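Local atomic coordinates of putative uncharacterized protein (Ustilago maydis, PDB entry 4GNX), a protein that probably serves as the small OB-fold subunit of replication protein A, the heterotrimer that binds single-stranded DNA. Residues G18-I23 / E62-V67. Residues are numbered along the deposited sequence; the frame is centred on the assembly and turned at random.
Sequences GQTVRI and EVTGKV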
loop_
_atom_site.group_PDB
_atom_site.type_symbol
_atom_site.label_atom_id
_atom_site.label_comp_id
_atom_site.label_asym_id
_atom_site.label_seq_id
_atom_site.Cartn_x
_atom_site.Cartn_y
_atom_site.Cartn_z
ATOM N N GLY A 18 20.488 -7.455 30.404
ATOM C CA GLY A 18 21.909 -7.297 30.116
ATOM C C GLY A 18 22.256 -7.009 28.663
ATOM O O GLY A 18 23.425 -6.995 28.291
ATOM N N GLN A 19 21.255 -6.775 27.834
ATOM C CA GLN A 19 21.501 -6.561 26.417
ATOM C C GLN A 19 21.076 -5.176 25.981
ATOM O O GLN A 19 20.249 -4.522 26.624
ATOM C CB GLN A 19 20.762 -7.588 25.576
ATOM C CG GLN A 19 21.011 -9.026 25.956
ATOM C CD GLN A 19 22.108 -9.617 25.128
ATOM O OE1 GLN A 19 23.299 -9.508 25.468
ATOM N NE2 GLN A 19 21.724 -10.265 24.030
ATOM N N THR A 20 21.655 -4.737 24.876
ATOM C CA THR A 20 21.406 -3.413 24.373
ATOM C C THR A 20 20.197 -3.460 23.492
ATOM O O THR A 20 20.182 -4.200 22.516
ATOM C CB THR A 20 22.593 -2.924 23.559
ATOM O OG1 THR A 20 23.694 -2.728 24.450
ATOM C CG2 THR A 20 22.261 -1.618 22.895
ATOM N N VAL A 21 19.178 -2.691 23.838
ATOM C CA VAL A 21 18.004 -2.635 22.994
ATOM C C VAL A 21 17.750 -1.238 22.428
ATOM O O VAL A 21 18.492 -0.273 22.700
ATOM C CB VAL A 21 16.755 -3.102 23.746
ATOM C CG1 VAL A 21 16.917 -4.538 24.234
ATOM C CG2 VAL A 21 16.440 -2.142 24.880
ATOM N N ARG A 22 16.683 -1.137 21.649
ATOM C CA ARG A 22 16.255 0.126 21.098
ATOM C C ARG A 22 14.774 0.231 21.365
ATOM O O ARG A 22 14.045 -0.726 21.146
ATOM C CB ARG A 22 16.528 0.127 19.613
ATOM C CG ARG A 22 16.291 1.459 18.943
ATOM C CD ARG A 22 17.131 1.561 17.668
ATOM N NE ARG A 22 18.528 1.858 17.984
ATOM C CZ ARG A 22 19.522 1.782 17.113
ATOM N NH1 ARG A 22 19.273 1.420 15.871
ATOM N NH2 ARG A 22 20.769 2.059 17.486
ATOM N N ILE A 23 14.321 1.375 21.862
ATOM C CA ILE A 23 12.906 1.529 22.237
ATOM C C ILE A 23 12.403 2.957 21.992
ATOM O O ILE A 23 13.139 3.933 22.232
ATOM C CB ILE A 23 12.630 1.037 23.682
ATOM C CG1 ILE A 23 11.201 1.330 24.093
ATOM C CG2 ILE A 23 13.507 1.740 24.688
ATOM C CD1 ILE A 23 10.631 0.334 25.083
ATOM N N GLU A 62 13.739 8.133 20.779
ATOM C CA GLU A 62 14.249 6.761 20.551
ATOM C C GLU A 62 15.503 6.540 21.359
ATOM O O GLU A 62 16.512 7.214 21.147
ATOM C CB GLU A 62 14.533 6.452 19.068
ATOM C CG GLU A 62 14.909 4.992 18.822
ATOM C CD GLU A 62 15.478 4.727 17.426
ATOM O OE1 GLU A 62 16.715 4.860 17.233
ATOM O OE2 GLU A 62 14.704 4.360 16.501
ATOM N N VAL A 63 15.443 5.587 22.284
ATOM C CA VAL A 63 16.601 5.327 23.151
ATOM C C VAL A 63 17.307 4.063 22.755
ATOM O O VAL A 63 16.654 3.032 22.573
ATOM C CB VAL A 63 16.200 5.141 24.616
ATOM C CG1 VAL A 63 17.425 4.760 25.428
ATOM C CG2 VAL A 63 15.523 6.395 25.131
ATOM N N THR A 64 18.622 4.139 22.614
ATOM C CA THR A 64 19.412 2.929 22.570
ATOM C C THR A 64 19.958 2.774 23.972
ATOM O O THR A 64 20.625 3.675 24.498
ATOM C CB THR A 64 20.539 2.952 21.509
ATOM O OG1 THR A 64 19.985 3.162 20.203
ATOM C CG2 THR A 64 21.252 1.638 21.469
ATOM N N GLY A 65 19.649 1.647 24.597
ATOM C CA GLY A 65 20.060 1.452 25.975
ATOM C C GLY A 65 20.208 0.012 26.360
ATOM O O GLY A 65 19.817 -0.886 25.615
ATOM N N LYS A 66 20.769 -0.205 27.533
ATOM C CA LYS A 66 21.025 -1.537 28.024
ATOM C C LYS A 66 20.016 -1.835 29.125
ATOM O O LYS A 66 19.854 -1.035 30.060
ATOM C CB LYS A 66 22.466 -1.602 28.509
ATOM C CG LYS A 66 22.760 -2.471 29.713
ATOM C CD LYS A 66 23.698 -3.605 29.357
ATOM C CE LYS A 66 24.428 -4.086 30.596
ATOM N NZ LYS A 66 25.752 -3.426 30.706
ATOM N N VAL A 67 19.323 -2.971 28.998
ATOM C CA VAL A 67 18.304 -3.373 29.969
ATOM C C VAL A 67 18.925 -3.783 31.320
ATOM O O VAL A 67 19.817 -4.631 31.353
ATOM C CB VAL A 67 17.448 -4.535 29.428
ATOM C CG1 VAL A 67 16.244 -4.779 30.311
ATOM C CG2 VAL A 67 16.972 -4.242 28.027
#
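Arg22 reaches across the strand pair to Thr64, its non-hydrogen-bonded partner, and grips the hydroxyl side-on: NE and NH2 both donate to Thr64 OG1, each at 3.0 Å, with the oxygen at the edge of the guanidinium and near its plane. A bend at chi3 (-78°) turns the long chain back over the neighbouring strand. Threonine suits the place, since OG1 accepts both N-H groups while its CG2 meets Thr20 CG2 at 3.7 Å on the same face. Glu62, two residues before Thr64, lies against the aliphatic part of Arg22, OE1 3.4 Å from Arg22 CD; OE1 stands 3.6 Å from Arg22 NE, well out of the guanidinium plane, a purely electrostatic salt bridge. Glu60 of a neighbouring subunit forms a salt bridge with Arg22, and Tyr117 and Tyr90 of that subunit hydrogen-bond Glu62.

The opposite face is apolar. Val67, compact and beta-branched as suits a strand, turns CG2 to Val21, whose CG1 and CG2 both lie 3.8 Å from it. Gly65, the hydrogen-bonded partner of Val21, has no side chain; a CB there would be crowded by Val63 CG1. Paired backbone bonds join Val21 with Gly65 and Ile23 with Val63. Val67 is held at both ends, its N donating to Gln19 O and its O accepting from Gly18 N; Gly18 has a positive phi that glycine readily adopts. This antiparallel pairing of strands 20-31 and 60-68 belongs to the curled beta-barrel of an OB fold.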